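Putative archaeal ammonia monooxygenase subunit B (Candidatus Nitrosocaldus yellowstonii, PDB 4O65) is the copper-binding cupredoxin domain of a membrane enzyme subunit that probably takes part in the oxidation of ammonia. Local coordinates at residues K44-M49 with R56-I61; F103-P106 with E110-Y113. All blocks are in the same frame, centred on the assembly; numbering follows the deposited sequence.

Contact 1. Residues K44-M49 with R56-I61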
ATOM      1  N   LYS A  44       1.769 -11.726  13.401  1.00 24.19           N
ATOM      2  CA  LYS A  44       0.359 -12.110  13.136  1.00 25.99           C
ATOM      3  C   LYS A  44      -0.681 -11.504  14.078  1.00 25.72           C
ATOM      4  O   LYS A  44      -1.787 -11.201  13.660  1.00 25.11           O
ATOM      5  CB  LYS A  44       0.208 -13.646  13.098  1.00 31.08           C
ATOM      6  CG  LYS A  44       1.029 -14.257  11.972  1.00 35.26           C
ATOM      7  CD  LYS A  44       0.867 -15.760  11.961  1.00 42.40           C
ATOM      8  CE  LYS A  44       1.194 -16.309  10.569  1.00 48.98           C
ATOM      9  NZ  LYS A  44       1.440 -17.791  10.614  1.00 52.84           N
ATOM     10  N   GLN A  45      -0.312 -11.245  15.330  1.00 24.44           N
ATOM     11  CA  GLN A  45      -1.198 -10.550  16.241  1.00 24.12           C
ATOM     12  C   GLN A  45      -1.355  -9.080  15.775  1.00 22.97           C
ATOM     13  O   GLN A  45      -2.427  -8.499  15.955  1.00 23.44           O
ATOM     14  CB  GLN A  45      -0.652 -10.539  17.651  1.00 27.24           C
ATOM     15  CG  GLN A  45      -0.534 -11.949  18.234  1.00 30.76           C
ATOM     16  CD  GLN A  45       0.013 -11.898  19.640  1.00 35.23           C
ATOM     17  OE1 GLN A  45       1.208 -12.009  19.847  1.00 39.05           O
ATOM     18  NE2 GLN A  45      -0.861 -11.646  20.597  1.00 37.12           N
ATOM     19  N   VAL A  46      -0.280  -8.510  15.262  1.00 20.95           N
ATOM     20  CA  VAL A  46      -0.378  -7.108  14.751  1.00 19.80           C
ATOM     21  C   VAL A  46      -1.312  -7.157  13.514  1.00 20.85           C
ATOM     22  O   VAL A  46      -2.259  -6.313  13.337  1.00 21.95           O
ATOM     23  CB  VAL A  46       1.001  -6.555  14.344  1.00 18.81           C
ATOM     24  CG1 VAL A  46       0.829  -5.206  13.613  1.00 20.02           C
ATOM     25  CG2 VAL A  46       1.887  -6.380  15.587  1.00 20.02           C
ATOM     26  N   ASP A  47      -1.072  -8.135  12.648  1.00 20.13           N
ATOM     27  CA  ASP A  47      -1.927  -8.251  11.423  1.00 22.20           C
ATOM     28  C   ASP A  47      -3.403  -8.348  11.755  1.00 23.68           C
ATOM     29  O   ASP A  47      -4.267  -7.795  11.003  1.00 23.35           O
ATOM     30  CB  ASP A  47      -1.581  -9.496  10.564  1.00 24.24           C
ATOM     31  CG  ASP A  47      -0.222  -9.444   9.953  1.00 25.16           C
ATOM     32  OD1 ASP A  47       0.376  -8.373   9.807  1.00 23.88           O
ATOM     33  OD2 ASP A  47       0.273 -10.538   9.611  1.00 26.49           O
ATOM     34  N   ALA A  48      -3.722  -9.019  12.854  1.00 23.05           N
ATOM     35  CA  ALA A  48      -5.088  -9.173  13.317  1.00 25.91           C
ATOM     36  C   ALA A  48      -5.785  -7.836  13.635  1.00 24.65           C
ATOM     37  O   ALA A  48      -7.025  -7.741  13.607  1.00 27.73           O
ATOM     38  CB  ALA A  48      -5.141 -10.150  14.519  1.00 27.27           C
ATOM     39  N   MET A  49      -5.006  -6.783  13.901  1.00 22.30           N
ATOM     40  CA  MET A  49      -5.592  -5.464  14.138  1.00 22.60           C
ATOM     41  C   MET A  49      -6.175  -4.859  12.852  1.00 22.31           C
ATOM     42  O   MET A  49      -6.977  -3.900  12.923  1.00 24.07           O
ATOM     43  CB  MET A  49      -4.549  -4.522  14.745  1.00 21.56           C
ATOM     44  CG  MET A  49      -4.057  -5.080  16.086  1.00 22.25           C
ATOM     45  SD  MET A  49      -2.772  -3.979  16.674  1.00 24.13           S
ATOM     46  CE  MET A  49      -2.195  -4.779  18.196  1.00 24.93           C
ATOM     47  N   ARG A  56      -2.077   1.278  15.302  1.00 23.26           N
ATOM     48  CA  ARG A  56      -0.832   0.707  14.727  1.00 23.07           C
ATOM     49  C   ARG A  56       0.000   1.808  14.123  1.00 22.20           C
ATOM     50  O   ARG A  56      -0.400   2.409  13.098  1.00 22.35           O
ATOM     51  CB  ARG A  56      -1.256  -0.214  13.559  1.00 22.29           C
ATOM     52  CG  ARG A  56      -1.733  -1.562  14.008  1.00 24.36           C
ATOM     53  CD  ARG A  56      -2.101  -2.396  12.795  1.00 21.52           C
ATOM     54  NE  ARG A  56      -0.909  -2.704  11.963  1.00 19.74           N
ATOM     55  CZ  ARG A  56      -0.921  -3.593  11.000  1.00 18.85           C
ATOM     56  NH1 ARG A  56      -2.081  -4.206  10.696  1.00 18.92           N
ATOM     57  NH2 ARG A  56       0.207  -3.886  10.319  1.00 17.18           N
ATOM     58  N   GLN A  57       1.217   1.994  14.628  1.00 21.90           N
ATOM     59  CA  GLN A  57       2.061   3.095  14.162  1.00 21.54           C
ATOM     60  C   GLN A  57       2.838   2.698  12.904  1.00 19.54           C
ATOM     61  O   GLN A  57       3.606   3.505  12.413  1.00 20.45           O
ATOM     62  CB  GLN A  57       3.105   3.504  15.229  1.00 25.15           C
ATOM     63  CG  GLN A  57       2.540   4.549  16.181  1.00 29.30           C
ATOM     64  CD  GLN A  57       1.584   3.887  17.115  1.00 31.65           C
ATOM     65  OE1 GLN A  57       1.949   2.955  17.806  1.00 33.67           O
ATOM     66  NE2 GLN A  57       0.332   4.413  17.177  1.00 36.86           N
ATOM     67  N   ASP A  58       2.574   1.516  12.360  1.00 18.22           N
ATOM     68  CA  ASP A  58       3.204   1.089  11.112  1.00 17.26           C
ATOM     69  C   ASP A  58       2.296   1.236   9.875  1.00 18.12           C
ATOM     70  O   ASP A  58       2.710   0.850   8.752  1.00 18.06           O
ATOM     71  CB  ASP A  58       3.646  -0.410  11.209  1.00 17.89           C
ATOM     72  CG  ASP A  58       2.489  -1.339  11.387  1.00 18.81           C
ATOM     73  OD1 ASP A  58       1.563  -1.011  12.212  1.00 19.75           O
ATOM     74  OD2 ASP A  58       2.518  -2.424  10.762  1.00 18.71           O
ATOM     75  N   VAL A  59       1.092   1.779  10.073  1.00 17.52           N
ATOM     76  CA  VAL A  59       0.090   1.739   9.009  1.00 17.99           C
ATOM     77  C   VAL A  59      -0.039   3.087   8.304  1.00 16.98           C
ATOM     78  O   VAL A  59      -0.140   4.138   8.939  1.00 17.45           O
ATOM     79  CB  VAL A  59      -1.270   1.261   9.549  1.00 19.05           C
ATOM     80  CG1 VAL A  59      -2.392   1.469   8.529  1.00 19.27           C
ATOM     81  CG2 VAL A  59      -1.153  -0.199   9.965  1.00 18.33           C
ATOM     82  N   LEU A  60      -0.059   3.000   6.985  1.00 17.49           N
ATOM     83  CA  LEU A  60      -0.313   4.142   6.064  1.00 17.02           C
ATOM     84  C   LEU A  60      -1.597   3.921   5.332  1.00 17.18           C
ATOM     85  O   LEU A  60      -1.795   2.833   4.730  1.00 18.24           O
ATOM     86  CB  LEU A  60       0.847   4.180   5.004  1.00 16.80           C
ATOM     87  CG  LEU A  60       0.643   5.279   3.918  1.00 17.63           C
ATOM     88  CD1 LEU A  60       0.736   6.691   4.538  1.00 18.99           C
ATOM     89  CD2 LEU A  60       1.793   5.062   2.909  1.00 18.29           C
ATOM     90  N   ILE A  61      -2.445   4.963   5.293  1.00 17.63           N
ATOM     91  CA  ILE A  61      -3.590   5.006   4.402  1.00 16.59           C
ATOM     92  C   ILE A  61      -3.347   6.040   3.293  1.00 16.62           C
ATOM     93  O   ILE A  61      -2.973   7.194   3.568  1.00 16.83           O
ATOM     94  CB  ILE A  61      -4.870   5.418   5.193  1.00 17.48           C
ATOM     95  CG1 ILE A  61      -5.201   4.350   6.283  1.00 18.69           C
ATOM     96  CG2 ILE A  61      -6.058   5.555   4.215  1.00 18.36           C
ATOM     97  CD1 ILE A  61      -6.400   4.773   7.170  1.00 20.28           C
TER
HETATM   98  O   HOH W   1      -0.367  -6.098   8.588  1.00 23.36           O
HETATM   99  O   HOH W   2      -3.561  -6.434   8.824  1.00 30.83           O

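Contact 2. Residues F103-P106 with E110-Y113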
ATOM      1  N   PHE A 103     -10.058  -4.271 -11.150  1.00 25.56           N
ATOM      2  CA  PHE A 103     -11.411  -3.701 -11.077  1.00 24.84           C
ATOM      3  C   PHE A 103     -11.725  -2.879 -12.314  1.00 25.51           C
ATOM      4  O   PHE A 103     -10.813  -2.570 -13.124  1.00 24.27           O
ATOM      5  CB  PHE A 103     -11.582  -2.874  -9.811  1.00 24.84           C
ATOM      6  CG  PHE A 103     -10.538  -1.796  -9.667  1.00 24.12           C
ATOM      7  CD1 PHE A 103     -10.745  -0.539 -10.265  1.00 24.87           C
ATOM      8  CD2 PHE A 103      -9.358  -2.034  -8.965  1.00 23.51           C
ATOM      9  CE1 PHE A 103      -9.772   0.455 -10.175  1.00 25.11           C
ATOM     10  CE2 PHE A 103      -8.366  -1.021  -8.871  1.00 25.14           C
ATOM     11  CZ  PHE A 103      -8.615   0.231  -9.462  1.00 24.98           C
ATOM     12  N   THR A 104     -12.993  -2.478 -12.469  1.00 25.46           N
ATOM     13  CA  THR A 104     -13.386  -1.697 -13.633  1.00 25.88           C
ATOM     14  C   THR A 104     -13.411  -0.213 -13.337  1.00 26.60           C
ATOM     15  O   THR A 104     -13.943   0.217 -12.294  1.00 26.54           O
ATOM     16  CB  THR A 104     -14.801  -2.093 -14.122  1.00 29.55           C
ATOM     17  OG1 THR A 104     -14.754  -3.475 -14.472  1.00 34.47           O
ATOM     18  CG2 THR A 104     -15.224  -1.275 -15.353  1.00 29.41           C
ATOM     19  N   ILE A 105     -12.893   0.564 -14.284  1.00 23.02           N
ATOM     20  CA  ILE A 105     -13.051   1.990 -14.213  1.00 23.11           C
ATOM     21  C   ILE A 105     -14.008   2.408 -15.314  1.00 23.59           C
ATOM     22  O   ILE A 105     -13.701   2.244 -16.494  1.00 23.09           O
ATOM     23  CB  ILE A 105     -11.705   2.739 -14.381  1.00 22.24           C
ATOM     24  CG1 ILE A 105     -10.742   2.272 -13.290  1.00 22.22           C
ATOM     25  CG2 ILE A 105     -11.953   4.249 -14.255  1.00 22.02           C
ATOM     26  CD1 ILE A 105      -9.345   2.830 -13.447  1.00 22.09           C
ATOM     27  N   PRO A 106     -15.209   2.883 -14.934  1.00 26.16           N
ATOM     28  CA  PRO A 106     -16.187   3.129 -15.997  1.00 25.95           C
ATOM     29  C   PRO A 106     -15.730   4.253 -16.896  1.00 25.16           C
ATOM     30  O   PRO A 106     -15.143   5.220 -16.440  1.00 24.68           O
ATOM     31  CB  PRO A 106     -17.470   3.586 -15.254  1.00 28.59           C
ATOM     32  CG  PRO A 106     -17.200   3.400 -13.801  1.00 27.79           C
ATOM     33  CD  PRO A 106     -15.743   3.103 -13.573  1.00 25.68           C
ATOM     34  N   GLU A 110     -15.616   7.774 -12.347  1.00 26.92           N
ATOM     35  CA  GLU A 110     -14.711   8.089 -11.215  1.00 28.44           C
ATOM     36  C   GLU A 110     -14.758   6.865 -10.320  1.00 27.40           C
ATOM     37  O   GLU A 110     -15.857   6.324 -10.075  1.00 26.26           O
ATOM     38  CB  GLU A 110     -15.269   9.285 -10.391  1.00 36.94           C
ATOM     39  CG  GLU A 110     -14.644  10.695 -10.525  1.00 47.48           C
ATOM     40  CD  GLU A 110     -15.442  11.703 -11.377  1.00 53.45           C
ATOM     41  OE1 GLU A 110     -15.923  11.310 -12.461  1.00 62.82           O
ATOM     42  OE2 GLU A 110     -15.588  12.909 -11.005  1.00 58.92           O
ATOM     43  N   VAL A 111     -13.603   6.472  -9.762  1.00 23.33           N
ATOM     44  CA  VAL A 111     -13.558   5.354  -8.814  1.00 25.33           C
ATOM     45  C   VAL A 111     -12.759   5.899  -7.591  1.00 24.11           C
ATOM     46  O   VAL A 111     -11.534   6.140  -7.709  1.00 23.46           O
ATOM     47  CB  VAL A 111     -12.856   4.110  -9.440  1.00 26.64           C
ATOM     48  CG1 VAL A 111     -12.661   2.996  -8.402  1.00 28.88           C
ATOM     49  CG2 VAL A 111     -13.732   3.553 -10.577  1.00 27.10           C
ATOM     50  N   PRO A 112     -13.425   6.067  -6.423  1.00 23.10           N
ATOM     51  CA  PRO A 112     -12.623   6.397  -5.216  1.00 22.85           C
ATOM     52  C   PRO A 112     -11.788   5.209  -4.836  1.00 21.20           C
ATOM     53  O   PRO A 112     -12.212   4.039  -5.052  1.00 22.05           O
ATOM     54  CB  PRO A 112     -13.683   6.698  -4.105  1.00 24.94           C
ATOM     55  CG  PRO A 112     -14.987   6.242  -4.675  1.00 29.37           C
ATOM     56  CD  PRO A 112     -14.888   6.147  -6.190  1.00 26.46           C
ATOM     57  N   TYR A 113     -10.579   5.458  -4.316  1.00 18.82           N
ATOM     58  CA  TYR A 113      -9.736   4.307  -3.883  1.00 18.38           C
ATOM     59  C   TYR A 113      -9.182   4.556  -2.490  1.00 18.13           C
ATOM     60  O   TYR A 113      -9.052   5.723  -2.047  1.00 18.43           O
ATOM     61  CB  TYR A 113      -8.588   4.051  -4.908  1.00 17.63           C
ATOM     62  CG  TYR A 113      -7.471   5.074  -4.864  1.00 18.03           C
ATOM     63  CD1 TYR A 113      -6.355   4.885  -4.035  1.00 17.80           C
ATOM     64  CD2 TYR A 113      -7.471   6.171  -5.755  1.00 17.29           C
ATOM     65  CE1 TYR A 113      -5.324   5.856  -3.979  1.00 18.60           C
ATOM     66  CE2 TYR A 113      -6.450   7.098  -5.744  1.00 18.45           C
ATOM     67  CZ  TYR A 113      -5.372   6.924  -4.884  1.00 17.40           C
ATOM     68  OH  TYR A 113      -4.392   7.865  -4.902  1.00 17.73           O
TER

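Contact 1. Residues K44-M49 with R56-I61
Where the chain comes down from helix 40-47, V46 and M49 pack on the side chain of R56, the first residue of a type I turn (R56 to V59) that leads into strand 59-68 of the cupredoxin domain. V46 lays CG1 over one face of the R56 guanidinium, 3.5 Å from CZ of R56. CB of V46 points toward R56, and with chi1 at 171° the CG1 branch, anti to the backbone N, is the one that reaches the guanidinium. CG2 of V59, where strand 59-68 begins, lies over the opposite face; both methyls sit off centre, toward the rim. In its own plane R56 grips D58 side-on: NE bonds OD1 of D58 at 3.0 Å and NH2 bonds OD2 of D58 at 2.8 Å, both nearly straight. OG of S118, on the neighbouring strand 110-119, is hydrogen-bonded to OD2 of D58 as well. Two waters lie at the edge, in plane: water 1 links R56 NH2 to D47 OD1, which lies 2.7 Å from that water, and water 2 links R56 NH1 to the backbone O of D47. D47 has its stronger partner in K27, a salt bridge to helix 27-35. Farther back along the arginine, SD of M49 packs 3.7 Å from CG of R56.

Contact 2. Residues F103-P106 with E110-Y113
V111 turns its side chain toward the strand 103-105 and the residue that follows it, and its two methyls divide the work. With chi1 at 173°, CG1 lies anti to the backbone N and reaches F103, 4.2 Å from CE1 and at a slant to the ring, while CG2 is sent to the other end of the segment. There CG2 meets CD of P106 at 3.6 Å, the shortest approach between the two segments, with the side chains crossing obliquely. The same methyl lies 3.8 Å from the backbone O of T104 and 4.1 Å from CG2 of I105, whose side chain runs at about a right angle to that of V111. The two strands are directed at 134° to each other and their axes come no nearer than 7.7 Å, too far for backbone pairing. They belong to different sheets of the cupredoxin beta-sandwich: F103 and I105 bond by their backbones to A76 and L74 on the strand 74-81 side, whereas V111 and Y113 pair with L66 and G64 of strand 59-68. The side chain of F103 also touches L66, so strand 59-68 packs against it too. From 103-106, V111 meets only carbon atoms and the carbonyl oxygen of T104; the sheets are joined at this point by van der Waals packing, and the join depends on side-chain shape rather than on directed polar bonds.

In the fold
From the N terminus, contact 1 comes first: after helix 40-47 a short loop follows, and the chain returns at 56-61 to enter strand 59-68. Contact 2 closes later, where strand 103-105 turns through the residues between 106 and 110 into strand 110-119. The two closures lie in series, neither enclosing nor crossing the other, and their centres are about 26 Å apart. They do not touch, their nearest atoms being about 7 Å apart, but both reach one sheet, in which strands 59-68 and 110-119 are antiparallel neighbours. Contact 1 sets the helix against the turn that leads into this sheet, whereas contact 2 ties the sheet to the edge strand 103-105 of the second sheet. Both lie away from the copper site at H126 and H128.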